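Local structure of 1,4-dihydroxy-2-naphthoyl-CoA hydrolase (Prochlorococcus marinus, 2HX5) at residues 6-10 against 40-45; 24-30 against 76-81. The protein probably hydrolyses 1,4-dihydroxy-2-naphthoyl-CoA to 1,4-dihydroxy-2-naphthoate and CoA, a step in phylloquinone (vitamin K1) biosynthesis. The contacts are given in a common frame with arbitrary orientation. Where two conformers were deposited one is given. Numbering follows the deposited sequence.

Contact 1 (6-10 against 40-45)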
loop_
_atom_site.group_PDB
_atom_site.type_symbol
_atom_site.label_atom_id
_atom_site.label_comp_id
_atom_site.label_asym_id
_atom_site.label_seq_id
_atom_site.Cartn_x
_atom_site.Cartn_y
_atom_site.Cartn_z
ATOM N N ASN A 6 -9.970 -26.933 2.861
ATOM C CA ASN A 6 -10.863 -26.003 2.222
ATOM C C ASN A 6 -10.613 -24.579 2.720
ATOM O O ASN A 6 -10.799 -23.616 1.943
ATOM C CB ASN A 6 -12.329 -26.374 2.470
ATOM C CG ASN A 6 -12.762 -27.603 1.716
ATOM O OD1 ASN A 6 -13.801 -28.184 2.023
ATOM N ND2 ASN A 6 -11.982 -28.004 0.729
ATOM N N TRP A 7 -10.202 -24.423 3.987
ATOM C CA TRP A 7 -9.935 -23.068 4.471
ATOM C C TRP A 7 -8.466 -22.762 4.828
ATOM O O TRP A 7 -8.139 -21.604 5.099
ATOM C CB TRP A 7 -10.828 -22.688 5.665
ATOM C CG TRP A 7 -10.656 -23.523 6.923
ATOM C CD1 TRP A 7 -9.749 -23.293 7.930
ATOM C CD2 TRP A 7 -11.412 -24.647 7.336
ATOM N NE1 TRP A 7 -9.881 -24.204 8.918
ATOM C CE2 TRP A 7 -10.890 -25.078 8.587
ATOM C CE3 TRP A 7 -12.461 -25.368 6.765
ATOM C CZ2 TRP A 7 -11.409 -26.163 9.279
ATOM C CZ3 TRP A 7 -12.970 -26.425 7.455
ATOM C CH2 TRP A 7 -12.445 -26.827 8.683
ATOM N N LEU A 8 -7.608 -23.787 4.811
ATOM C CA LEU A 8 -6.158 -23.626 5.115
ATOM C C LEU A 8 -5.234 -23.663 3.918
ATOM O O LEU A 8 -4.064 -23.302 4.041
ATOM C CB LEU A 8 -5.711 -24.676 6.137
ATOM C CG LEU A 8 -6.396 -24.663 7.503
ATOM C CD1 LEU A 8 -5.898 -25.851 8.387
ATOM C CD2 LEU A 8 -6.214 -23.365 8.237
ATOM N N LEU A 9 -5.741 -24.130 2.783
ATOM C CA LEU A 9 -4.992 -24.146 1.531
ATOM C C LEU A 9 -5.622 -23.141 0.608
ATOM O O LEU A 9 -6.761 -23.335 0.146
ATOM C CB LEU A 9 -4.979 -25.529 0.858
ATOM C CG LEU A 9 -4.384 -26.665 1.662
ATOM C CD1 LEU A 9 -4.401 -28.008 0.850
ATOM C CD2 LEU A 9 -2.960 -26.321 2.061
ATOM N N LEU A 10 -4.915 -22.061 0.343
ATOM C CA LEU A 10 -5.477 -20.962 -0.379
ATOM C C LEU A 10 -4.538 -20.641 -1.535
ATOM O O LEU A 10 -3.457 -21.228 -1.664
ATOM C CB LEU A 10 -5.696 -19.763 0.571
ATOM C CG LEU A 10 -6.628 -20.067 1.776
ATOM C CD1 LEU A 10 -6.591 -18.963 2.824
ATOM C CD2 LEU A 10 -8.083 -20.342 1.300
ATOM N N GLU A 40 -9.524 -14.569 4.652
ATOM C CA GLU A 40 -10.117 -15.552 3.715
ATOM C C GLU A 40 -10.379 -16.893 4.370
ATOM O O GLU A 40 -11.423 -17.535 4.131
ATOM C CB GLU A 40 -9.238 -15.765 2.476
ATOM C CG GLU A 40 -9.935 -16.525 1.416
ATOM C CD GLU A 40 -9.083 -16.735 0.171
ATOM O OE1 GLU A 40 -7.966 -16.190 0.087
ATOM O OE2 GLU A 40 -9.531 -17.504 -0.724
ATOM N N SER A 41 -9.446 -17.316 5.210
ATOM C CA SER A 41 -9.620 -18.565 5.939
ATOM C C SER A 41 -10.796 -18.578 6.903
ATOM O O SER A 41 -11.585 -19.491 6.943
ATOM C CB SER A 41 -8.322 -18.874 6.677
ATOM O OG SER A 41 -8.399 -20.161 7.305
ATOM N N LEU A 42 -10.932 -17.474 7.628
ATOM C CA LEU A 42 -12.025 -17.352 8.555
ATOM C C LEU A 42 -13.353 -17.376 7.792
ATOM O O LEU A 42 -14.288 -18.068 8.213
ATOM C CB LEU A 42 -11.922 -16.056 9.361
ATOM C CG LEU A 42 -10.677 -15.894 10.272
ATOM C CD1 LEU A 42 -10.725 -14.471 10.895
ATOM C CD2 LEU A 42 -10.610 -16.999 11.310
ATOM N N GLU A 43 -13.405 -16.644 6.674
ATOM C CA GLU A 43 -14.592 -16.601 5.779
ATOM C C GLU A 43 -14.963 -18.007 5.247
ATOM O O GLU A 43 -16.113 -18.436 5.286
ATOM C CB GLU A 43 -14.234 -15.655 4.640
ATOM C CG GLU A 43 -15.177 -15.391 3.507
ATOM C CD GLU A 43 -14.492 -14.349 2.594
ATOM O OE1 GLU A 43 -13.704 -14.733 1.678
ATOM O OE2 GLU A 43 -14.655 -13.152 2.938
ATOM N N SER A 44 -13.940 -18.717 4.767
ATOM C CA SER A 44 -14.080 -20.067 4.188
ATOM C C SER A 44 -14.481 -21.144 5.193
ATOM O O SER A 44 -15.105 -22.136 4.832
ATOM C CB SER A 44 -12.761 -20.460 3.535
ATOM O OG SER A 44 -12.877 -21.753 2.966
ATOM N N TYR A 45 -14.070 -20.976 6.436
ATOM C CA TYR A 45 -14.519 -21.822 7.537
ATOM C C TYR A 45 -15.994 -21.553 7.870
ATOM O O TYR A 45 -16.727 -22.459 8.277
ATOM C CB TYR A 45 -13.642 -21.565 8.749
ATOM C CG TYR A 45 -14.082 -22.301 9.961
ATOM C CD1 TYR A 45 -14.043 -23.699 10.005
ATOM C CD2 TYR A 45 -14.570 -21.630 11.045
ATOM C CE1 TYR A 45 -14.498 -24.379 11.108
ATOM C CE2 TYR A 45 -15.003 -22.306 12.161
ATOM C CZ TYR A 45 -14.966 -23.675 12.179
ATOM O OH TYR A 45 -15.402 -24.343 13.294
#

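Contact 2 (24-30 against 76-81)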
loop_
_atom_site.group_PDB
_atom_site.type_symbol
_atom_site.label_atom_id
_atom_site.label_comp_id
_atom_site.label_asym_id
_atom_site.label_seq_id
_atom_site.Cartn_x
_atom_site.Cartn_y
_atom_site.Cartn_z
ATOM N N VAL A 24 10.821 -7.878 -8.717
ATOM C CA VAL A 24 10.326 -8.931 -7.842
ATOM C C VAL A 24 9.411 -8.320 -6.762
ATOM O O VAL A 24 9.361 -7.101 -6.617
ATOM C CB VAL A 24 11.459 -9.677 -7.127
ATOM C CG1 VAL A 24 12.269 -10.533 -8.136
ATOM C CG2 VAL A 24 12.306 -8.717 -6.374
HETATM N N MSE A 25 8.691 -9.149 -6.021
HETATM C CA MSE A 25 7.764 -8.700 -4.987
HETATM C C MSE A 25 8.479 -7.782 -4.012
HETATM O O MSE A 25 9.592 -8.117 -3.576
HETATM C CB MSE A 25 7.202 -9.899 -4.245
HETATM C CG MSE A 25 6.205 -9.557 -3.173
HETATM SE SE MSE A 25 6.051 -11.011 -1.845
HETATM C CE MSE A 25 7.825 -10.908 -1.030
ATOM N N HIS A 26 7.865 -6.657 -3.662
ATOM C CA HIS A 26 8.399 -5.835 -2.620
ATOM C C HIS A 26 8.081 -6.465 -1.262
ATOM O O HIS A 26 6.981 -6.916 -0.982
ATOM C CB HIS A 26 7.822 -4.459 -2.710
ATOM C CG HIS A 26 8.542 -3.476 -1.859
ATOM N ND1 HIS A 26 9.858 -3.148 -2.039
ATOM C CD2 HIS A 26 8.137 -2.808 -0.759
ATOM C CE1 HIS A 26 10.224 -2.290 -1.083
ATOM N NE2 HIS A 26 9.208 -2.083 -0.293
ATOM N N PHE A 27 9.094 -6.545 -0.398
ATOM C CA PHE A 27 9.070 -7.468 0.738
ATOM C C PHE A 27 7.842 -7.392 1.610
ATOM O O PHE A 27 7.285 -8.417 1.979
ATOM C CB PHE A 27 10.371 -7.353 1.619
ATOM C CG PHE A 27 10.423 -6.151 2.504
ATOM C CD1 PHE A 27 10.453 -4.846 2.031
ATOM C CD2 PHE A 27 10.358 -6.333 3.863
ATOM C CE1 PHE A 27 10.445 -3.782 2.897
ATOM C CE2 PHE A 27 10.369 -5.266 4.716
ATOM C CZ PHE A 27 10.402 -3.997 4.251
ATOM N N HIS A 28 7.400 -6.185 1.957
ATOM C CA HIS A 28 6.336 -6.084 2.949
ATOM C C HIS A 28 4.979 -6.522 2.430
ATOM O O HIS A 28 4.082 -6.765 3.234
ATOM C CB HIS A 28 6.268 -4.681 3.596
ATOM C CG HIS A 28 6.040 -3.560 2.653
ATOM N ND1 HIS A 28 4.814 -3.351 2.066
ATOM C CD2 HIS A 28 6.816 -2.510 2.303
ATOM C CE1 HIS A 28 4.877 -2.264 1.315
ATOM N NE2 HIS A 28 6.063 -1.718 1.475
ATOM N N GLN A 29 4.820 -6.651 1.129
ATOM C CA GLN A 29 3.556 -7.133 0.570
ATOM C C GLN A 29 3.202 -8.504 1.088
ATOM O O GLN A 29 2.050 -8.903 1.188
ATOM C CB GLN A 29 3.632 -7.219 -0.962
ATOM C CG GLN A 29 3.752 -5.879 -1.625
ATOM C CD GLN A 29 2.446 -5.155 -1.690
ATOM O OE1 GLN A 29 1.399 -5.689 -1.325
ATOM N NE2 GLN A 29 2.481 -3.951 -2.191
ATOM N N LEU A 30 4.255 -9.273 1.405
ATOM C CA LEU A 30 4.008 -10.633 1.932
ATOM C C LEU A 30 3.079 -10.598 3.139
ATOM O O LEU A 30 2.258 -11.470 3.316
ATOM C CB LEU A 30 5.303 -11.351 2.318
ATOM C CG LEU A 30 5.174 -12.890 2.401
ATOM C CD1 LEU A 30 5.222 -13.533 1.048
ATOM C CD2 LEU A 30 6.281 -13.490 3.348
ATOM N N PHE A 76 12.453 -14.867 3.461
ATOM C CA PHE A 76 12.280 -14.806 2.019
ATOM C C PHE A 76 13.366 -15.679 1.423
ATOM O O PHE A 76 14.539 -15.381 1.564
ATOM C CB PHE A 76 12.362 -13.349 1.558
ATOM C CG PHE A 76 11.395 -12.437 2.215
ATOM C CD1 PHE A 76 11.725 -11.819 3.424
ATOM C CD2 PHE A 76 10.148 -12.145 1.676
ATOM C CE1 PHE A 76 10.894 -10.990 4.065
ATOM C CE2 PHE A 76 9.309 -11.250 2.328
ATOM C CZ PHE A 76 9.656 -10.724 3.537
ATOM N N ARG A 77 12.966 -16.740 0.734
ATOM C CA ARG A 77 13.896 -17.788 0.330
ATOM C C ARG A 77 14.138 -17.764 -1.152
ATOM O O ARG A 77 15.287 -17.972 -1.592
ATOM C CB ARG A 77 13.359 -19.178 0.727
ATOM C CG ARG A 77 12.859 -19.323 2.195
ATOM C CD ARG A 77 13.926 -19.081 3.283
ATOM N NE ARG A 77 14.892 -20.179 3.324
ATOM C CZ ARG A 77 16.215 -20.052 3.238
ATOM N NH1 ARG A 77 16.792 -18.853 3.130
ATOM N NH2 ARG A 77 16.974 -21.140 3.274
ATOM N N ARG A 78 13.092 -17.533 -1.949
ATOM C CA ARG A 78 13.221 -17.463 -3.431
ATOM C C ARG A 78 12.473 -16.276 -3.962
ATOM O O ARG A 78 11.450 -15.915 -3.418
ATOM C CB ARG A 78 12.640 -18.738 -4.042
ATOM C CG ARG A 78 13.396 -19.984 -3.643
ATOM C CD ARG A 78 12.712 -21.256 -4.026
ATOM N NE ARG A 78 13.698 -22.194 -4.536
ATOM C CZ ARG A 78 13.965 -22.380 -5.828
ATOM N NH1 ARG A 78 13.293 -21.719 -6.778
ATOM N NH2 ARG A 78 14.904 -23.258 -6.176
ATOM N N PRO A 79 12.974 -15.665 -5.040
ATOM C CA PRO A 79 12.277 -14.502 -5.592
ATOM C C PRO A 79 10.863 -14.830 -6.080
ATOM O O PRO A 79 10.594 -15.921 -6.615
ATOM C CB PRO A 79 13.152 -14.065 -6.765
ATOM C CG PRO A 79 14.062 -15.163 -7.007
ATOM C CD PRO A 79 14.191 -15.997 -5.784
ATOM N N ILE A 80 9.974 -13.849 -5.912
ATOM C CA ILE A 80 8.579 -13.985 -6.257
ATOM C C ILE A 80 8.281 -12.932 -7.287
ATOM O O ILE A 80 8.686 -11.767 -7.112
ATOM C CB ILE A 80 7.685 -13.783 -4.991
ATOM C CG1 ILE A 80 7.883 -14.970 -4.023
ATOM C CG2 ILE A 80 6.144 -13.600 -5.344
ATOM C CD1 ILE A 80 7.295 -14.771 -2.617
ATOM N N HIS A 81 7.630 -13.334 -8.370
ATOM C CA HIS A 81 7.454 -12.507 -9.575
ATOM C C HIS A 81 6.023 -12.209 -9.953
ATOM O O HIS A 81 5.130 -12.966 -9.631
ATOM C CB HIS A 81 8.087 -13.255 -10.772
ATOM C CG HIS A 81 9.568 -13.262 -10.731
ATOM N ND1 HIS A 81 10.303 -14.378 -10.382
ATOM C CD2 HIS A 81 10.464 -12.278 -10.980
ATOM C CE1 HIS A 81 11.591 -14.075 -10.412
ATOM N NE2 HIS A 81 11.715 -12.802 -10.739
#

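Contact 1 (6-10 against 40-45)
Trp-7 lays one face of its indole against Tyr-45, whose ring comes in edge first: the centroids of the tryptophan six-membered ring and the tyrosine ring are 4.9 Å apart with planes at 67°, an edge-to-face pair. On the five-membered ring the same residue makes a CH-pi contact, Tyr-45 CB standing 4.1 Å from the centroid and nearly on its normal. Beside this stack, two serines one turn apart on the helix reach for the backbone of 6-10. Ser-41 OG donates to Trp-7 O at 2.6 Å, and Ser-44 OG donates to Asn-6 O at 3.0 Å, so consecutive carbonyls at the end of the short helix 5-8 each receive a hydroxyl. In hotdog-fold terms, this lashes the N-terminal helix to the far end of the long central helix 29-45, the one the curved sheet wraps around. Leu-9 is where the chain leaves helical geometry and becomes strand 9-13, an outermost strand within this chain; Leu-10 then turns back toward the helix, its CD1 4.2 Å from Ser-41 CB and its CD2 3.8 Å from Glu-40 OE2. Helix 135-143 also packs here: Trp-140 meets the Trp-7 ring and hydrogen-bonds Ser-41 OG through its NE1; just beyond that helix, Ser-144 OG is hydrogen-bonded to Trp-7 NE1.

Contact 2 (24-30 against 76-81)
This is a largely apolar contact between the run into the long helix 29-45 and the end of strand 65-76 with the loop after it. One backbone hydrogen bond fixes the pairing: Met-25 N donates to Ile-80 O at 2.8 Å. Beside it, Met-25 CB, of a selenomethionine, lies 4.0 Å from Ile-80 CB. Val-24 CG1 meets Pro-79 CB at 3.9 Å and His-81 NE2 at 3.5 Å. Farther along, the type I turn from His-26 to Gln-29 swings the chain into the helix, and the ring of Phe-76 packs against this turn and the start of the helix. Phe-76 CE2 lies 3.7 Å from Met-25 CE and 3.9 Å from Leu-30 CD2, while Phe-76 CZ is 3.9 Å from Phe-27 CB. The contact borders the probable active site: the side chain of Val-24 is about 4 Å from that of Asp-20, the predicted catalytic residue, and His-26 ND1 is hydrogen-bonded to Asp-20. Leu-30 packs on Ala-114 and Ile-80 on Ala-113 of strand 111-124, and Trp-33 of helix 29-45 packs on both Met-25 and Ile-80, while Phe-27 and Phe-76 also meet strand 65-76 of the third subunit.

Overall arrangement
From the N terminus, helix 5-8 and the start of strand 9-13 meet the end of helix 29-45, where contact 1 closes a loop of 29 residues. Inside that loop lies segment 24-30, whose partner 76-81 arrives only after strand 65-76, so contact 2 closes a longer loop of 45 residues. The segments alternate, and the two loops cross instead of nesting. Helix 29-45 is common to both: contact 2 holds its beginning to the exit of strand 65-76, contact 1 its end to the entry of strand 9-13, these being the outermost strands of this chain's sheet. Their centres are about 23 Å apart and their nearest atoms about 12 Å, so they do not touch; both reach the second subunit.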